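Local structure of nuclease NucT (Helicobacter pylori, 6EHI) at residues Q61-Y66 and G103-K108; S75-L80 and V88-G93. The protein is a nuclease of the PLD-like superfamily, built on a mixed alpha/beta fold and paired with a second copy of itself in the assembly. The protein carries 1 engineered substitution. One frame throughout, in Å; residues are numbered along the deposited sequence.

Interaction 1 of 2, residues Q61-Y66 and G103-K108; sequences QIIYDY and GIMNQK. Engineered in segment 103-108: Asn-106 (natural residue His).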
loop_
_atom_site.group_PDB
_atom_site.type_symbol
_atom_site.label_atom_id
_atom_site.label_comp_id
_atom_site.label_asym_id
_atom_site.label_seq_id
_atom_site.Cartn_x
_atom_site.Cartn_y
_atom_site.Cartn_z
ATOM N N GLN A 61 9.867 15.587 7.494
ATOM C CA GLN A 61 9.209 16.099 6.287
ATOM C C GLN A 61 8.011 15.168 5.997
ATOM O O GLN A 61 8.150 13.961 6.116
ATOM C CB GLN A 61 10.160 16.030 5.135
ATOM C CG GLN A 61 11.313 17.006 5.326
ATOM C CD GLN A 61 12.415 16.847 4.300
ATOM O OE1 GLN A 61 12.841 15.720 4.006
ATOM N NE2 GLN A 61 12.843 17.976 3.693
ATOM N N ILE A 62 6.858 15.747 5.754
ATOM C CA ILE A 62 5.629 14.971 5.509
ATOM C C ILE A 62 4.942 15.501 4.294
ATOM O O ILE A 62 4.586 16.667 4.299
ATOM C CB ILE A 62 4.704 15.094 6.718
ATOM C CG1 ILE A 62 5.493 14.877 8.014
ATOM C CG2 ILE A 62 3.552 14.071 6.609
ATOM C CD1 ILE A 62 4.641 14.962 9.250
ATOM N N ILE A 63 4.837 14.714 3.218
ATOM C CA ILE A 63 4.012 15.011 2.017
ATOM C C ILE A 63 2.651 14.345 2.205
ATOM O O ILE A 63 2.601 13.109 2.356
ATOM C CB ILE A 63 4.679 14.488 0.720
ATOM C CG1 ILE A 63 6.138 14.977 0.633
ATOM C CG2 ILE A 63 3.793 14.798 -0.441
ATOM C CD1 ILE A 63 6.980 14.437 -0.524
ATOM N N TYR A 64 1.566 15.127 2.326
ATOM C CA TYR A 64 0.190 14.626 2.390
ATOM C C TYR A 64 -0.521 14.679 1.046
ATOM O O TYR A 64 -0.345 15.674 0.242
ATOM C CB TYR A 64 -0.571 15.494 3.327
ATOM C CG TYR A 64 -0.267 15.509 4.806
ATOM C CD1 TYR A 64 0.868 16.205 5.352
ATOM C CD2 TYR A 64 -1.058 14.755 5.703
ATOM C CE1 TYR A 64 1.098 16.252 6.711
ATOM C CE2 TYR A 64 -0.798 14.775 7.052
ATOM C CZ TYR A 64 0.271 15.513 7.561
ATOM O OH TYR A 64 0.555 15.516 8.909
ATOM N N ASP A 65 -1.415 13.743 0.740
ATOM C CA ASP A 65 -2.314 13.938 -0.420
ATOM C C ASP A 65 -3.090 15.298 -0.347
ATOM O O ASP A 65 -3.646 15.648 0.717
ATOM C CB ASP A 65 -3.297 12.781 -0.595
ATOM C CG ASP A 65 -4.342 13.023 -1.666
ATOM O OD1 ASP A 65 -3.972 12.906 -2.819
ATOM O OD2 ASP A 65 -5.550 13.326 -1.347
ATOM N N TYR A 66 -3.125 15.995 -1.481
ATOM C CA TYR A 66 -3.714 17.344 -1.522
ATOM C C TYR A 66 -5.218 17.297 -1.252
ATOM O O TYR A 66 -5.701 17.881 -0.292
ATOM C CB TYR A 66 -3.409 18.007 -2.919
ATOM C CG TYR A 66 -4.009 19.388 -3.005
ATOM C CD1 TYR A 66 -5.365 19.569 -3.265
ATOM C CD2 TYR A 66 -3.243 20.482 -2.674
ATOM C CE1 TYR A 66 -5.894 20.852 -3.268
ATOM C CE2 TYR A 66 -3.758 21.757 -2.688
ATOM C CZ TYR A 66 -5.082 21.921 -2.946
ATOM O OH TYR A 66 -5.607 23.201 -2.942
ATOM N N GLY A 103 -4.925 12.774 -10.396
ATOM C CA GLY A 103 -4.618 11.691 -9.494
ATOM C C GLY A 103 -4.447 12.129 -8.044
ATOM O O GLY A 103 -4.566 13.297 -7.654
ATOM N N ILE A 104 -4.126 11.121 -7.226
ATOM C CA ILE A 104 -3.904 11.284 -5.853
ATOM C C ILE A 104 -2.464 10.900 -5.477
ATOM O O ILE A 104 -1.738 10.261 -6.204
ATOM C CB ILE A 104 -4.897 10.469 -4.980
ATOM C CG1 ILE A 104 -4.910 8.991 -5.371
ATOM C CG2 ILE A 104 -6.282 11.090 -4.995
ATOM C CD1 ILE A 104 -5.610 8.182 -4.274
ATOM N N MET A 105 -2.007 11.377 -4.311
ATOM C CA MET A 105 -0.728 10.968 -3.781
ATOM C C MET A 105 -1.079 9.811 -2.772
ATOM O O MET A 105 -1.467 10.048 -1.660
ATOM C CB MET A 105 -0.008 12.155 -3.057
ATOM C CG MET A 105 1.508 11.907 -2.918
ATOM S SD MET A 105 1.986 10.373 -2.080
ATOM C CE MET A 105 1.484 10.713 -0.420
ATOM N N ASN A 106 -1.111 8.610 -3.302
ATOM C CA ASN A 106 -1.571 7.433 -2.500
ATOM C C ASN A 106 -0.493 6.673 -1.805
ATOM O O ASN A 106 -0.803 5.600 -1.168
ATOM C CB ASN A 106 -2.277 6.458 -3.375
ATOM C CG ASN A 106 -3.202 5.578 -2.590
ATOM O OD1 ASN A 106 -4.033 6.059 -1.759
ATOM N ND2 ASN A 106 -3.148 4.280 -2.914
ATOM N N GLN A 107 0.766 7.070 -1.831
ATOM C CA GLN A 107 1.764 6.409 -1.056
ATOM C C GLN A 107 1.542 6.403 0.459
ATOM O O GLN A 107 0.876 7.297 0.993
ATOM C CB GLN A 107 3.134 7.060 -1.280
ATOM C CG GLN A 107 3.593 6.911 -2.735
ATOM C CD GLN A 107 4.945 7.534 -2.981
ATOM O OE1 GLN A 107 5.617 8.084 -2.031
ATOM N NE2 GLN A 107 5.327 7.523 -4.234
ATOM N N LYS A 108 2.016 5.344 1.163
ATOM C CA LYS A 108 2.042 5.334 2.636
ATOM C C LYS A 108 3.461 4.846 2.967
ATOM O O LYS A 108 3.672 3.649 3.127
ATOM C CB LYS A 108 0.992 4.359 3.234
ATOM C CG LYS A 108 -0.413 4.471 2.635
ATOM C CD LYS A 108 -0.759 3.586 1.442
ATOM C CE LYS A 108 -2.259 3.428 1.172
ATOM N NZ LYS A 108 -2.865 4.674 0.663
#

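Interaction 2 of 2, residues S75-L80 and V88-G93; sequences STIGYL and VCLLKG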
loop_
_atom_site.group_PDB
_atom_site.type_symbol
_atom_site.label_atom_id
_atom_site.label_comp_id
_atom_site.label_asym_id
_atom_site.label_seq_id
_atom_site.Cartn_x
_atom_site.Cartn_y
_atom_site.Cartn_z
ATOM N N SER A 75 -7.434 15.623 9.713
ATOM C CA SER A 75 -6.004 15.424 9.291
ATOM C C SER A 75 -5.075 15.986 10.297
ATOM O O SER A 75 -5.368 16.979 10.942
ATOM C CB SER A 75 -5.721 16.028 7.948
ATOM O OG SER A 75 -4.295 16.016 7.640
ATOM N N THR A 76 -3.941 15.313 10.472
ATOM C CA THR A 76 -2.861 15.765 11.354
ATOM C C THR A 76 -2.053 16.967 10.799
ATOM O O THR A 76 -1.216 17.514 11.526
ATOM C CB THR A 76 -1.870 14.658 11.690
ATOM O OG1 THR A 76 -1.349 14.105 10.466
ATOM C CG2 THR A 76 -2.479 13.507 12.484
ATOM N N ILE A 77 -2.251 17.334 9.531
ATOM C CA ILE A 77 -1.418 18.377 8.920
ATOM C C ILE A 77 -1.423 19.679 9.735
ATOM O O ILE A 77 -0.369 20.229 9.971
ATOM C CB ILE A 77 -1.695 18.579 7.392
ATOM C CG1 ILE A 77 -0.619 19.432 6.770
ATOM C CG2 ILE A 77 -3.119 19.065 7.073
ATOM C CD1 ILE A 77 -0.623 19.376 5.266
ATOM N N GLY A 78 -2.620 20.098 10.169
ATOM C CA GLY A 78 -2.744 21.295 10.993
ATOM C C GLY A 78 -2.051 21.199 12.331
ATOM O O GLY A 78 -1.419 22.121 12.754
ATOM N N TYR A 79 -2.107 20.035 12.939
ATOM C CA TYR A 79 -1.514 19.736 14.251
ATOM C C TYR A 79 0.011 19.761 14.119
ATOM O O TYR A 79 0.675 20.187 15.016
ATOM C CB TYR A 79 -2.142 18.398 14.763
ATOM C CG TYR A 79 -1.673 17.801 16.084
ATOM C CD1 TYR A 79 -1.934 18.433 17.314
ATOM C CD2 TYR A 79 -1.030 16.554 16.118
ATOM C CE1 TYR A 79 -1.514 17.875 18.526
ATOM C CE2 TYR A 79 -0.622 15.989 17.326
ATOM C CZ TYR A 79 -0.868 16.649 18.520
ATOM O OH TYR A 79 -0.457 16.067 19.690
ATOM N N LEU A 80 0.573 19.394 12.942
ATOM C CA LEU A 80 1.995 19.302 12.789
ATOM C C LEU A 80 2.633 20.443 12.023
ATOM O O LEU A 80 3.861 20.641 12.073
ATOM C CB LEU A 80 2.334 17.955 12.101
ATOM C CG LEU A 80 2.031 16.699 12.896
ATOM C CD1 LEU A 80 2.307 15.514 12.022
ATOM C CD2 LEU A 80 3.009 16.668 14.057
ATOM N N VAL A 88 5.653 20.357 6.464
ATOM C CA VAL A 88 4.476 19.630 5.888
ATOM C C VAL A 88 4.115 20.279 4.577
ATOM O O VAL A 88 4.287 21.508 4.399
ATOM C CB VAL A 88 3.280 19.557 6.849
ATOM C CG1 VAL A 88 3.669 18.941 8.150
ATOM C CG2 VAL A 88 2.627 20.922 7.008
ATOM N N CYS A 89 3.621 19.495 3.604
ATOM C CA CYS A 89 3.203 20.037 2.360
ATOM C C CYS A 89 2.152 19.098 1.685
ATOM O O CYS A 89 1.842 18.037 2.260
ATOM C CB CYS A 89 4.465 20.271 1.514
ATOM S SG CYS A 89 5.287 18.701 1.028
ATOM N N LEU A 90 1.615 19.482 0.547
ATOM C CA LEU A 90 0.509 18.804 -0.110
ATOM C C LEU A 90 0.879 18.458 -1.512
ATOM O O LEU A 90 1.574 19.223 -2.162
ATOM C CB LEU A 90 -0.709 19.716 -0.125
ATOM C CG LEU A 90 -1.309 20.164 1.184
ATOM C CD1 LEU A 90 -2.226 21.402 1.084
ATOM C CD2 LEU A 90 -2.037 18.980 1.776
ATOM N N LEU A 91 0.404 17.323 -2.037
ATOM C CA LEU A 91 0.700 16.908 -3.338
ATOM C C LEU A 91 -0.454 16.237 -4.028
ATOM O O LEU A 91 -1.077 15.362 -3.421
ATOM C CB LEU A 91 1.935 16.045 -3.279
ATOM C CG LEU A 91 2.504 15.474 -4.542
ATOM C CD1 LEU A 91 2.937 16.582 -5.527
ATOM C CD2 LEU A 91 3.657 14.585 -4.178
ATOM N N LYS A 92 -0.895 16.760 -5.167
ATOM C CA LYS A 92 -1.871 16.076 -6.016
ATOM C C LYS A 92 -1.151 15.274 -7.101
ATOM O O LYS A 92 -0.013 15.463 -7.386
ATOM C CB LYS A 92 -2.978 17.011 -6.647
ATOM C CG LYS A 92 -2.509 18.001 -7.665
ATOM C CD LYS A 92 -3.672 18.913 -8.159
ATOM C CE LYS A 92 -4.187 19.816 -7.024
ATOM N NZ LYS A 92 -4.907 21.114 -7.330
ATOM N N GLY A 93 -1.834 14.244 -7.616
ATOM C CA GLY A 93 -1.310 13.463 -8.696
ATOM C C GLY A 93 -1.384 14.190 -10.027
ATOM O O GLY A 93 -1.639 15.415 -10.068
#

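Interaction 1 of 2, residues Q61-Y66 and G103-K108
Met-105 and Asp-65 share most of the buried surface here, and Ile-63 adds a smaller apolar patch. The polar link is one hydrogen bond: Met-105 N donates to Asp-65 OD1 at 2.9 Å. It is nearly straight, with an N-H...O angle of 165°, and it reaches the oxygen on its anti side, 20° out of the carboxylate plane. The other oxygen, OD2, takes the backbone N of Ser-68 and caps helix 66-69, so the two oxygens together fix the rotation of the carboxylate between a helix start and a loop. With its CG anti to the backbone N (chi1 173°), Asp-65 swings this carboxylate over to 103-108, although its CB bond is turned neither toward nor away from that segment. Ile-104 lies across the same group, its CB 3.4 Å from Asp-65 OD1.

The Met-105 side chain points at the strand. Met-105 CB rests 3.9 Å from Asp-65 CA, and Met-105 CG faces Ile-63 CG2 over a looser 4.4 Å. Bends at both chi2 and chi3 fold the chain so that Met-105 CE lies 3.8 Å from Ile-63 O. Met-105 O is buried with no polar partner in the model; Asp-65 CB lies 3.5 Å from it. The loop itself is part of the dimer interface: Ile-104 N bonds Asn-132 OD1 of the second subunit, and Tyr-133 of that subunit packs on Met-105.

Just beyond, Lys-108 NZ donates to Asn-106 O at 2.9 Å and also hydrogen-bonds Asn-123 OD1. Asn-106 is an engineered residue at the position of the natural His; with Lys-108 at the start of strand 108-112, that position forms the HxK part of the HKD motif that defines the PLD superfamily, and Asp-65 holds the loop leading into it.

Interaction 2 of 2, residues S75-L80 and V88-G93
Ile-77 reaches from the short helix 77-80 onto two residues of strand 86-91, meeting each at a different angle. Its CG1 lies 3.6 Å from Val-88 CG2, and the two side chains run past each other on a slant. With CG1 anti to the backbone N (chi1 -168°), the chain extends further along the strand, and Ile-77 CD1 touches Leu-90 CD2 at 3.8 Å; the side chains of Ile-77 and Leu-90 cross at about a right angle. Val-88 thus presents a branch to the middle of the isoleucine, and Leu-90 a methyl to its end. On the other branch of Val-88, CG1 is 4.3 Å from Leu-80 CB. The helix belongs to the beta-alpha-beta crossover joining the parallel neighbours 59-65 and 86-91, and Ile-77 and Leu-80 both also pack on Tyr-64 of the first strand. Cys-89, between the two contact residues, points its side chain away, where SG forms the disulfide with Cys-159. No hydrogen bond passes between the segments. Ser-75, ahead of the helix, provides a capping bond: its OG accepts from Ile-77 N at 3.1 Å with an N-H...O angle of 172°; Asn-69 OD1 is hydrogen-bonded to the same hydroxyl.

How the interactions relate
Both contacts are buried, with centres about 8 Å apart; interaction 1 is made on strand 59-65 and interaction 2 on its parallel neighbour 86-91, on opposite faces of the same sheet: Ile-63 turns to Met-105 in interaction 1, whereas Tyr-64 points away from that loop and packs on Ile-77. Their chemistry differs accordingly. Interaction 1 joins a carboxylate bond to apolar contacts; interaction 2 is wholly apolar between its segments. Both touch the second subunit, interaction 1 by hydrogen bonds and packing, interaction 2 by packing at Leu-91. Two probable hydrogen bonds tie them together: Tyr-64 OH to Thr-76 OG1 at 2.8 Å and Tyr-66 N to Leu-91 O at 2.9 Å. Met-105 CB also packs against Leu-91 O.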